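PDB 3V0R: major allergen Alt a 1 from Alternaria alternata, which may bind host plant thaumatin-like proteins and inhibit their beta-glucanase activity, and occurs as a disulfide-linked homodimer. Local coordinates for residues A[92-98]-A[123-129]; A[15-21]-A[35-41]. One frame throughout, in Å; residues are numbered along the deposited sequence.

How the interactions relate
Interaction 2 (15-21 with 35-41) comes first along the chain, both its segments preceding those of interaction 1 (92-98 with 123-129), and their centres lie about 14 Å apart in one antiparallel sheet. Each joins the two strands of a beta hairpin, 15-25 with 33-40 and 93-106 with 114-128. The hairpins meet where strand 114-128 runs beside strand 15-25, so four consecutive strands of the sheet run 33-40, 15-25, 114-128, 93-106. At that seam Ile124 N lies 2.9 Å from Trp16 O, a probable hydrogen bond, and Leu126 CD1 packs on Trp16 CZ2 at 3.6 Å. First and last strands of the chain's barrel are thereby joined, and Trp16, Tyr94 and Leu126 line one 8-aminooctanoic acid pocket.

Interaction 1: A[92-98]-A[123-129]; sequences ITYVATA and YITLVTL. With 0FU (2,5,6-triaminopyrimidin-4-ol), chain J; 8AC (8-aminooctanoic acid), chain L.
The Tyr94 ring meets Thr128 edge-on: Thr128 CA lies in the ring plane, and Thr128 OG1 sits near that plane, 3.4 Å from Tyr94 CE1. Two bound molecules also come to the edge. NAB of the triaminopyrimidinol lies very close to Tyr94 OH (2.5 Å), a contact modelled as a hydrogen bond whose length calls for caution, and OAB of the 8-aminooctanoic acid carboxylate lies 3.5 Å from Tyr94 CE2. Leu126 CB approaches the ring obliquely. With CG turned beside its own backbone N (chi1 -59°), Tyr94 carries its ring past Thr128 to the ligands.

Further along, Leu126 CD2 touches Ala96 CB at 3.8 Å, while its other methyl, CD1, meets the carboxylate oxygen OAB. Ile124 continues this apolar row, setting CG2 against Ala98 CB (3.5 Å). Val95 lies on the face opposite Tyr94; Leu129 crosses it at about a right angle and also runs alongside Thr93.

The backbones are tied by the Val95 and Val127 pair, bonded in both directions, and by a nearly straight bond from Leu129 N to Thr93 O (2.9 Å, 171°). A water bridges Thr97 O and Thr125 N. Asp13, Tyr14, Trp16 and Gln86 join Tyr94 and Leu126 in the 8-aminooctanoic acid pocket, which thus borrows part of its wall from this antiparallel beta hairpin of the barrel.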
ATOM      1  N   ILE A  92      25.013  14.706   2.880  1.00 41.62           N
ATOM      2  CA  ILE A  92      24.706  14.273   4.233  1.00 39.47           C
ATOM      3  C   ILE A  92      23.887  13.011   4.188  1.00 38.04           C
ATOM      4  O   ILE A  92      22.802  12.998   3.609  1.00 37.08           O
ATOM      5  CB  ILE A  92      23.886  15.334   4.992  1.00 41.17           C
ATOM      6  CG1 ILE A  92      24.674  16.660   5.094  1.00 43.09           C
ATOM      7  CG2 ILE A  92      23.527  14.854   6.389  1.00 40.09           C
ATOM      8  CD1 ILE A  92      23.816  17.820   5.661  1.00 44.44           C
ATOM      9  N   THR A  93      24.410  11.969   4.821  1.00 36.63           N
ATOM     10  CA  THR A  93      23.721  10.726   5.019  1.00 35.55           C
ATOM     11  C   THR A  93      23.849  10.363   6.476  1.00 35.43           C
ATOM     12  O   THR A  93      24.947  10.470   7.042  1.00 35.68           O
ATOM     13  CB  THR A  93      24.363   9.603   4.152  1.00 36.93           C
ATOM     14  OG1 THR A  93      24.098   9.862   2.760  1.00 36.91           O
ATOM     15  CG2 THR A  93      23.779   8.236   4.483  1.00 36.24           C
ATOM     16  N   TYR A  94      22.752   9.936   7.101  1.00 34.87           N
ATOM     17  CA  TYR A  94      22.781   9.428   8.473  1.00 34.51           C
ATOM     18  C   TYR A  94      22.668   7.949   8.444  1.00 33.89           C
ATOM     19  O   TYR A  94      22.011   7.405   7.563  1.00 33.76           O
ATOM     20  CB  TYR A  94      21.605   9.946   9.282  1.00 35.70           C
ATOM     21  CG  TYR A  94      21.472  11.424   9.417  1.00 36.55           C
ATOM     22  CD1 TYR A  94      22.577  12.219   9.551  1.00 37.60           C
ATOM     23  CD2 TYR A  94      20.224  12.027   9.478  1.00 38.10           C
ATOM     24  CE1 TYR A  94      22.450  13.612   9.641  1.00 38.44           C
ATOM     25  CE2 TYR A  94      20.089  13.434   9.596  1.00 39.32           C
ATOM     26  CZ  TYR A  94      21.203  14.187   9.690  1.00 39.71           C
ATOM     27  OH  TYR A  94      21.114  15.559   9.826  1.00 42.68           O
ATOM     28  N   VAL A  95      23.325   7.267   9.383  1.00 32.66           N
ATOM     29  CA  VAL A  95      23.147   5.860   9.633  1.00 32.03           C
ATOM     30  C   VAL A  95      22.877   5.638  11.084  1.00 31.87           C
ATOM     31  O   VAL A  95      23.097   6.544  11.904  1.00 31.67           O
ATOM     32  CB  VAL A  95      24.303   4.955   9.165  1.00 31.84           C
ATOM     33  CG1 VAL A  95      24.507   5.045   7.669  1.00 32.18           C
ATOM     34  CG2 VAL A  95      25.606   5.313   9.897  1.00 31.57           C
ATOM     35  N   ALA A  96      22.287   4.484  11.441  1.00 30.88           N
ATOM     36  CA  ALA A  96      21.993   4.206  12.806  1.00 31.00           C
ATOM     37  C   ALA A  96      21.894   2.708  13.004  1.00 30.77           C
ATOM     38  O   ALA A  96      21.431   2.006  12.085  1.00 30.82           O
ATOM     39  CB  ALA A  96      20.656   4.845  13.282  1.00 30.64           C
ATOM     40  N   THR A  97      22.236   2.234  14.198  1.00 30.61           N
ATOM     41  CA  THR A  97      22.160   0.803  14.433  1.00 30.97           C
ATOM     42  C   THR A  97      21.522   0.461  15.735  1.00 31.38           C
ATOM     43  O   THR A  97      21.529   1.231  16.671  1.00 31.96           O
ATOM     44  CB  THR A  97      23.569   0.086  14.376  1.00 31.48           C
ATOM     45  OG1 THR A  97      24.390   0.515  15.479  1.00 32.09           O
ATOM     46  CG2 THR A  97      24.298   0.288  13.018  1.00 31.10           C
ATOM     47  N   ALA A  98      21.025  -0.789  15.807  1.00 31.66           N
ATOM     48  CA  ALA A  98      20.532  -1.357  17.050  1.00 31.95           C
ATOM     49  C   ALA A  98      20.433  -2.848  17.006  1.00 32.22           C
ATOM     50  O   ALA A  98      20.504  -3.443  15.948  1.00 32.99           O
ATOM     51  CB  ALA A  98      19.119  -0.772  17.364  1.00 32.23           C
ATOM     52  N   TYR A 123      16.264   1.868  20.915  1.00 34.80           N
ATOM     53  CA  TYR A 123      16.400   3.251  20.542  1.00 35.34           C
ATOM     54  C   TYR A 123      17.582   3.407  19.628  1.00 36.51           C
ATOM     55  O   TYR A 123      18.669   2.830  19.888  1.00 37.41           O
ATOM     56  CB  TYR A 123      16.516   4.062  21.785  1.00 36.58           C
ATOM     57  CG  TYR A 123      15.222   4.143  22.521  1.00 36.76           C
ATOM     58  CD1 TYR A 123      14.835   3.146  23.416  1.00 37.80           C
ATOM     59  CD2 TYR A 123      14.318   5.187  22.274  1.00 38.19           C
ATOM     60  CE1 TYR A 123      13.552   3.190  24.011  1.00 38.75           C
ATOM     61  CE2 TYR A 123      13.100   5.269  22.910  1.00 38.40           C
ATOM     62  CZ  TYR A 123      12.723   4.283  23.769  1.00 38.93           C
ATOM     63  OH  TYR A 123      11.520   4.388  24.353  1.00 39.79           O
ATOM     64  N   ILE A 124      17.438   4.124  18.534  1.00 35.35           N
ATOM     65  CA  ILE A 124      18.560   4.259  17.605  1.00 34.18           C
ATOM     66  C   ILE A 124      18.967   5.753  17.622  1.00 34.22           C
ATOM     67  O   ILE A 124      18.093   6.648  17.770  1.00 33.48           O
ATOM     68  CB  ILE A 124      18.191   3.820  16.145  1.00 34.55           C
ATOM     69  CG1 ILE A 124      16.961   4.489  15.529  1.00 35.54           C
ATOM     70  CG2 ILE A 124      18.032   2.312  16.029  1.00 35.11           C
ATOM     71  CD1 ILE A 124      17.256   5.774  14.708  1.00 37.20           C
ATOM     72  N   THR A 125      20.234   6.021  17.368  1.00 32.84           N
ATOM     73  CA  THR A 125      20.751   7.390  17.192  1.00 32.24           C
ATOM     74  C   THR A 125      21.276   7.540  15.766  1.00 31.78           C
ATOM     75  O   THR A 125      22.157   6.796  15.275  1.00 31.45           O
ATOM     76  CB  THR A 125      21.850   7.762  18.253  1.00 32.66           C
ATOM     77  OG1 THR A 125      21.340   7.629  19.571  1.00 33.40           O
ATOM     78  CG2 THR A 125      22.376   9.270  18.044  1.00 32.68           C
ATOM     79  N   LEU A 126      20.733   8.515  15.044  1.00 31.65           N
ATOM     80  CA  LEU A 126      21.185   8.826  13.707  1.00 31.22           C
ATOM     81  C   LEU A 126      22.424   9.712  13.737  1.00 31.23           C
ATOM     82  O   LEU A 126      22.412  10.795  14.311  1.00 31.80           O
ATOM     83  CB  LEU A 126      20.041   9.468  12.902  1.00 31.97           C
ATOM     84  CG  LEU A 126      18.818   8.612  12.634  1.00 32.49           C
ATOM     85  CD1 LEU A 126      17.629   9.531  12.408  1.00 34.03           C
ATOM     86  CD2 LEU A 126      19.081   7.760  11.394  1.00 33.10           C
ATOM     87  N   VAL A 127      23.492   9.293  13.052  1.00 31.15           N
ATOM     88  CA  VAL A 127      24.783   9.964  13.046  1.00 31.51           C
ATOM     89  C   VAL A 127      25.316  10.071  11.614  1.00 32.17           C
ATOM     90  O   VAL A 127      25.128   9.167  10.787  1.00 31.55           O
ATOM     91  CB  VAL A 127      25.802   9.235  13.953  1.00 31.50           C
ATOM     92  CG1 VAL A 127      27.120  10.014  14.028  1.00 31.54           C
ATOM     93  CG2 VAL A 127      25.232   9.002  15.376  1.00 31.09           C
ATOM     94  N   THR A 128      25.985  11.204  11.330  1.00 33.42           N
ATOM     95  CA  THR A 128      26.358  11.554   9.996  1.00 34.26           C
ATOM     96  C   THR A 128      27.579  10.696   9.530  1.00 36.35           C
ATOM     97  O   THR A 128      28.582  10.585  10.265  1.00 35.83           O
ATOM     98  CB  THR A 128      26.742  13.017   9.954  1.00 34.74           C
ATOM     99  OG1 THR A 128      25.710  13.841  10.503  1.00 34.50           O
ATOM    100  CG2 THR A 128      27.046  13.459   8.483  1.00 35.07           C
ATOM    101  N   LEU A 129      27.492  10.118   8.355  1.00 36.41           N
ATOM    102  CA  LEU A 129      28.633   9.431   7.734  1.00 41.05           C
ATOM    103  C   LEU A 129      29.621  10.399   7.159  1.00 43.97           C
ATOM    104  O   LEU A 129      29.245  11.343   6.438  1.00 49.21           O
ATOM    105  CB  LEU A 129      28.149   8.613   6.581  1.00 43.07           C
ATOM    106  CG  LEU A 129      27.794   7.187   6.827  1.00 43.17           C
ATOM    107  CD1 LEU A 129      27.451   6.575   5.401  1.00 45.29           C
ATOM    108  CD2 LEU A 129      28.963   6.355   7.413  1.00 42.20           C
TER
HETATM  109  C4  0FU J 209      16.097  18.806   9.490  0.50 49.76           C
HETATM  110  N3  0FU J 209      16.776  19.851  10.033  0.50 50.79           N
HETATM  111  C2  0FU J 209      18.117  19.801  10.265  0.50 51.26           C
HETATM  112  NAA 0FU J 209      18.727  20.868  10.803  0.50 51.86           N
HETATM  113  N1  0FU J 209      18.844  18.703   9.963  0.50 47.42           N
HETATM  114  C6  0FU J 209      18.212  17.624   9.418  0.50 45.36           C
HETATM  115  NAB 0FU J 209      18.904  16.549   9.120  0.50 39.80           N
HETATM  116  C5  0FU J 209      16.812  17.641   9.163  0.50 47.25           C
HETATM  117  NAC 0FU J 209      16.143  16.593   8.616  0.50 42.65           N
HETATM  118  O4  0FU J 209      14.738  18.826   9.253  0.50 50.11           O
HETATM  119  NAA 8AC L 211      16.583  21.980  14.683  1.00 65.05           N
HETATM  120  OAB 8AC L 211      16.894  12.565  10.752  1.00 46.75           O
HETATM  121  OAC 8AC L 211      14.954  13.043   9.985  1.00 48.21           O
HETATM  122  CAD 8AC L 211      15.981  20.914  13.869  1.00 63.08           C
HETATM  123  CAE 8AC L 211      16.299  19.580  14.508  1.00 59.16           C
HETATM  124  CAF 8AC L 211      15.276  18.519  14.154  1.00 51.84           C
HETATM  125  CAG 8AC L 211      15.897  17.617  13.078  1.00 47.85           C
HETATM  126  CAH 8AC L 211      15.433  16.212  13.199  1.00 45.98           C
HETATM  127  CAI 8AC L 211      15.818  15.435  11.906  1.00 48.87           C
HETATM  128  CAJ 8AC L 211      15.664  13.949  12.137  1.00 43.91           C
HETATM  129  CAK 8AC L 211      15.836  13.145  10.831  1.00 45.23           C
HETATM  130  O   HOH W   1      27.319  12.242   4.820  1.00 41.23           O
HETATM  131  O   HOH W   2      21.925   3.702  17.745  1.00 35.48           O

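Interaction 2: A[15-21]-A[35-41]; sequences VWKISEF and GFNIKAT. With 0FU (2,5,6-triaminopyrimidin-4-ol), chain M; SO4 (sulfate ion), chain B.
Trp16 and Ile38 pack tightly, with Ile38 CG2 only 3.4 Å from Trp16 CE3 and approaching the indole obliquely. On the same face Ile18 lies alongside Ile38, CD1 to CG1 at 3.7 Å, and sends CG2 to Phe36 CD2. The Phe36 ring turns edge-to-face with Phe73, while Leu84 also covers Ile38, so this side is buried.

The opposite face is more polar, and loosest at the partly exposed Lys17 and Lys39. Lys17, bent at chi3 (90°), brings NZ to Asn109 of the second subunit and, at 3.1 Å, to O1 of a sulfate probably from the crystallisation liquor; Lys39 passes that sulfate with its CE. Asn37 ND2 rests 3.4 Å from Glu20 CG, its OD1 being bonded to Thr49; the Glu20 carboxylate turns to Asn109 of the second subunit.

Backbone bonds run both ways at Lys17 with Lys39 and Ser19 with Asn37. Thr41 OG1 donates to Val15 O (2.7 Å) from above the carbonyl plane. Gly35 CA approaches the triaminopyrimidinol N1 at 3.4 Å. This antiparallel beta hairpin of the barrel pairs regularly from Trp16 to Ser19, is interrupted by an extra, bulge-like residue at Glu20, and ends at a ligand pocket by Gly35.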
ATOM      1  N   VAL A  15      17.073  10.724  17.779  1.00 31.68           N
ATOM      2  CA  VAL A  15      16.788   9.456  18.445  1.00 31.69           C
ATOM      3  C   VAL A  15      15.367   8.991  18.183  1.00 31.60           C
ATOM      4  O   VAL A  15      14.383   9.741  18.408  1.00 32.20           O
ATOM      5  CB  VAL A  15      17.025   9.617  19.965  1.00 33.27           C
ATOM      6  CG1 VAL A  15      16.721   8.278  20.684  1.00 32.82           C
ATOM      7  CG2 VAL A  15      18.474  10.050  20.224  1.00 33.32           C
ATOM      8  N   TRP A  16      15.240   7.791  17.625  1.00 31.51           N
ATOM      9  CA  TRP A  16      13.962   7.188  17.275  1.00 31.16           C
ATOM     10  C   TRP A  16      13.749   5.922  18.027  1.00 32.06           C
ATOM     11  O   TRP A  16      14.739   5.232  18.358  1.00 31.89           O
ATOM     12  CB  TRP A  16      13.870   6.925  15.789  1.00 31.21           C
ATOM     13  CG  TRP A  16      13.886   8.121  14.894  1.00 31.37           C
ATOM     14  CD1 TRP A  16      13.733   9.441  15.226  1.00 32.09           C
ATOM     15  CD2 TRP A  16      14.063   8.126  13.432  1.00 32.18           C
ATOM     16  NE1 TRP A  16      13.788  10.226  14.107  1.00 33.04           N
ATOM     17  CE2 TRP A  16      13.985   9.461  13.010  1.00 33.00           C
ATOM     18  CE3 TRP A  16      14.296   7.137  12.495  1.00 32.93           C
ATOM     19  CZ2 TRP A  16      14.119   9.826  11.676  1.00 34.83           C
ATOM     20  CZ3 TRP A  16      14.401   7.497  11.172  1.00 34.16           C
ATOM     21  CH2 TRP A  16      14.369   8.830  10.780  1.00 34.30           C
ATOM     22  N   LYS A  17      12.483   5.546  18.269  1.00 32.04           N
ATOM     23  CA  LYS A  17      12.150   4.322  19.001  1.00 33.21           C
ATOM     24  C   LYS A  17      11.755   3.283  17.992  1.00 32.73           C
ATOM     25  O   LYS A  17      10.990   3.601  17.059  1.00 32.92           O
ATOM     26  CB  LYS A  17      10.942   4.618  19.881  1.00 35.19           C
ATOM     27  CG  LYS A  17      10.495   3.430  20.719  1.00 36.46           C
ATOM     28  CD  LYS A  17       9.341   3.853  21.641  1.00 39.32           C
ATOM     29  CE  LYS A  17       8.020   3.621  20.921  1.00 40.40           C
ATOM     30  NZ  LYS A  17       6.831   3.851  21.820  1.00 43.92           N
ATOM     31  N   ILE A  18      12.258   2.057  18.168  1.00 32.68           N
ATOM     32  CA  ILE A  18      11.959   0.934  17.324  1.00 32.23           C
ATOM     33  C   ILE A  18      11.146  -0.020  18.202  1.00 33.20           C
ATOM     34  O   ILE A  18      11.481  -0.320  19.346  1.00 33.33           O
ATOM     35  CB  ILE A  18      13.195   0.189  16.781  1.00 33.19           C
ATOM     36  CG1 ILE A  18      14.188   1.173  16.182  1.00 33.61           C
ATOM     37  CG2 ILE A  18      12.742  -0.936  15.813  1.00 33.36           C
ATOM     38  CD1 ILE A  18      13.772   1.830  14.868  1.00 34.34           C
ATOM     39  N   SER A  19      10.032  -0.465  17.679  1.00 33.58           N
ATOM     40  CA  SER A  19       9.125  -1.341  18.426  1.00 34.81           C
ATOM     41  C   SER A  19       8.345  -2.266  17.467  1.00 35.21           C
ATOM     42  O   SER A  19       8.357  -2.107  16.225  1.00 33.92           O
ATOM     43  CB  SER A  19       8.100  -0.535  19.261  1.00 36.12           C
ATOM     44  OG  SER A  19       7.323   0.272  18.400  1.00 35.13           O
ATOM     45  N   GLU A  20       7.657  -3.226  18.076  1.00 37.19           N
ATOM     46  CA  GLU A  20       6.828  -4.213  17.309  1.00 38.88           C
ATOM     47  C   GLU A  20       7.558  -4.901  16.143  1.00 36.37           C
ATOM     48  O   GLU A  20       7.070  -5.102  15.020  1.00 35.99           O
ATOM     49  CB  GLU A  20       5.448  -3.606  16.952  1.00 42.99           C
ATOM     50  CG  GLU A  20       4.734  -2.656  17.969  1.00 46.84           C
ATOM     51  CD  GLU A  20       4.773  -2.939  19.540  1.00 52.44           C
ATOM     52  OE1 GLU A  20       4.868  -1.891  20.169  1.00 55.37           O
ATOM     53  OE2 GLU A  20       4.631  -4.072  20.197  1.00 52.26           O
ATOM     54  N   PHE A  21       8.778  -5.325  16.424  1.00 34.90           N
ATOM     55  CA  PHE A  21       9.500  -6.147  15.478  1.00 33.69           C
ATOM     56  C   PHE A  21       8.701  -7.407  15.214  1.00 34.02           C
ATOM     57  O   PHE A  21       8.136  -7.998  16.127  1.00 35.13           O
ATOM     58  CB  PHE A  21      10.867  -6.589  16.068  1.00 34.34           C
ATOM     59  CG  PHE A  21      11.632  -7.525  15.183  1.00 34.05           C
ATOM     60  CD1 PHE A  21      12.245  -7.077  14.076  1.00 33.97           C
ATOM     61  CD2 PHE A  21      11.647  -8.858  15.441  1.00 36.27           C
ATOM     62  CE1 PHE A  21      12.993  -7.932  13.271  1.00 34.71           C
ATOM     63  CE2 PHE A  21      12.345  -9.762  14.644  1.00 36.36           C
ATOM     64  CZ  PHE A  21      13.013  -9.287  13.534  1.00 35.24           C
ATOM     65  N   GLY A  35       9.670  -6.817   9.679  1.00 35.95           N
ATOM     66  CA  GLY A  35       9.208  -5.474   9.878  1.00 35.65           C
ATOM     67  C   GLY A  35       9.275  -4.958  11.292  1.00 34.87           C
ATOM     68  O   GLY A  35       9.443  -5.717  12.238  1.00 33.76           O
ATOM     69  N   PHE A  36       9.091  -3.640  11.428  1.00 34.38           N
ATOM     70  CA  PHE A  36       9.150  -2.992  12.730  1.00 34.58           C
ATOM     71  C   PHE A  36       8.620  -1.584  12.605  1.00 34.44           C
ATOM     72  O   PHE A  36       8.456  -1.091  11.508  1.00 34.67           O
ATOM     73  CB  PHE A  36      10.599  -2.980  13.290  1.00 34.12           C
ATOM     74  CG  PHE A  36      11.588  -2.462  12.326  1.00 34.59           C
ATOM     75  CD1 PHE A  36      12.248  -3.334  11.447  1.00 35.83           C
ATOM     76  CD2 PHE A  36      11.879  -1.086  12.263  1.00 36.46           C
ATOM     77  CE1 PHE A  36      13.137  -2.842  10.514  1.00 35.69           C
ATOM     78  CE2 PHE A  36      12.783  -0.597  11.311  1.00 36.68           C
ATOM     79  CZ  PHE A  36      13.405  -1.475  10.449  1.00 36.43           C
ATOM     80  N   ASN A  37       8.228  -0.991  13.709  1.00 34.99           N
ATOM     81  CA  ASN A  37       7.681   0.371  13.736  1.00 35.97           C
ATOM     82  C   ASN A  37       8.791   1.319  14.132  1.00 34.72           C
ATOM     83  O   ASN A  37       9.662   0.960  14.992  1.00 34.03           O
ATOM     84  CB  ASN A  37       6.551   0.480  14.765  1.00 40.02           C
ATOM     85  CG  ASN A  37       5.272  -0.255  14.336  1.00 45.13           C
ATOM     86  OD1 ASN A  37       5.065  -0.546  13.120  1.00 49.87           O
ATOM     87  ND2 ASN A  37       4.361  -0.506  15.322  1.00 45.94           N
ATOM     88  N   ILE A  38       8.804   2.494  13.538  1.00 34.40           N
ATOM     89  CA  ILE A  38       9.790   3.551  13.861  1.00 34.60           C
ATOM     90  C   ILE A  38       9.042   4.812  14.258  1.00 35.42           C
ATOM     91  O   ILE A  38       8.121   5.254  13.514  1.00 36.99           O
ATOM     92  CB  ILE A  38      10.619   3.893  12.656  1.00 36.24           C
ATOM     93  CG1 ILE A  38      11.378   2.665  12.145  1.00 36.77           C
ATOM     94  CG2 ILE A  38      11.562   5.086  12.949  1.00 36.34           C
ATOM     95  CD1 ILE A  38      12.302   3.013  10.991  1.00 39.24           C
ATOM     96  N   LYS A  39       9.379   5.387  15.388  1.00 34.87           N
ATOM     97  CA  LYS A  39       8.690   6.579  15.896  1.00 36.35           C
ATOM     98  C   LYS A  39       9.647   7.635  16.394  1.00 35.17           C
ATOM     99  O   LYS A  39      10.602   7.315  17.118  1.00 34.60           O
ATOM    100  CB  LYS A  39       7.732   6.159  17.020  1.00 38.67           C
ATOM    101  CG  LYS A  39       6.763   7.233  17.450  1.00 43.29           C
ATOM    102  CD  LYS A  39       5.840   6.811  18.579  1.00 45.75           C
ATOM    103  CE  LYS A  39       4.611   7.718  18.643  1.00 49.50           C
ATOM    104  NZ  LYS A  39       4.971   9.153  18.752  1.00 51.38           N
ATOM    105  N   ALA A  40       9.419   8.884  16.049  1.00 33.98           N
ATOM    106  CA  ALA A  40      10.198   9.978  16.615  1.00 34.33           C
ATOM    107  C   ALA A  40       9.964  10.070  18.101  1.00 34.62           C
ATOM    108  O   ALA A  40       8.890   9.678  18.585  1.00 35.90           O
ATOM    109  CB  ALA A  40       9.849  11.323  15.962  1.00 34.26           C
ATOM    110  N   THR A  41      10.978  10.510  18.832  1.00 34.29           N
ATOM    111  CA  THR A  41      10.872  10.723  20.280  1.00 34.64           C
ATOM    112  C   THR A  41      10.780  12.186  20.675  1.00 35.57           C
ATOM    113  O   THR A  41      10.603  12.490  21.842  1.00 37.18           O
ATOM    114  CB  THR A  41      12.101  10.129  21.003  1.00 34.85           C
ATOM    115  OG1 THR A  41      13.292  10.807  20.597  1.00 33.61           O
ATOM    116  CG2 THR A  41      12.258   8.629  20.683  1.00 34.05           C
TER
HETATM  117  C4  0FU M 212       4.396  -4.934   8.134  0.50 55.67           C
HETATM  118  N3  0FU M 212       5.059  -6.072   7.897  0.50 57.73           N
HETATM  119  C2  0FU M 212       5.791  -6.643   8.877  0.50 56.32           C
HETATM  120  NAA 0FU M 212       6.429  -7.790   8.565  0.50 57.12           N
HETATM  121  N1  0FU M 212       5.870  -6.101  10.129  0.50 55.52           N
HETATM  122  C6  0FU M 212       5.224  -4.958  10.403  0.50 54.13           C
HETATM  123  NAB 0FU M 212       5.303  -4.387  11.613  0.50 55.26           N
HETATM  124  C5  0FU M 212       4.463  -4.366   9.386  0.50 53.70           C
HETATM  125  NAC 0FU M 212       3.789  -3.228   9.548  0.50 51.89           N
HETATM  126  O4  0FU M 212       3.627  -4.305   7.210  0.50 55.30           O
HETATM  127  S   SO4 B 201       3.276   3.709  20.479  1.00 99.20           S
HETATM  128  O1  SO4 B 201       4.577   3.379  19.802  1.00 71.27           O
HETATM  129  O2  SO4 B 201       3.473   3.556  21.951  1.00 99.94           O
HETATM  130  O3  SO4 B 201       2.900   5.119  20.139  1.00 95.12           O
HETATM  131  O4  SO4 B 201       2.138   2.818  20.104  1.00 79.36           O
HETATM  132  O   HOH W   3      12.961  12.289  17.518  1.00 31.38           O
HETATM  133  O   HOH W   4       5.463  -3.718  13.380  0.50 31.65           O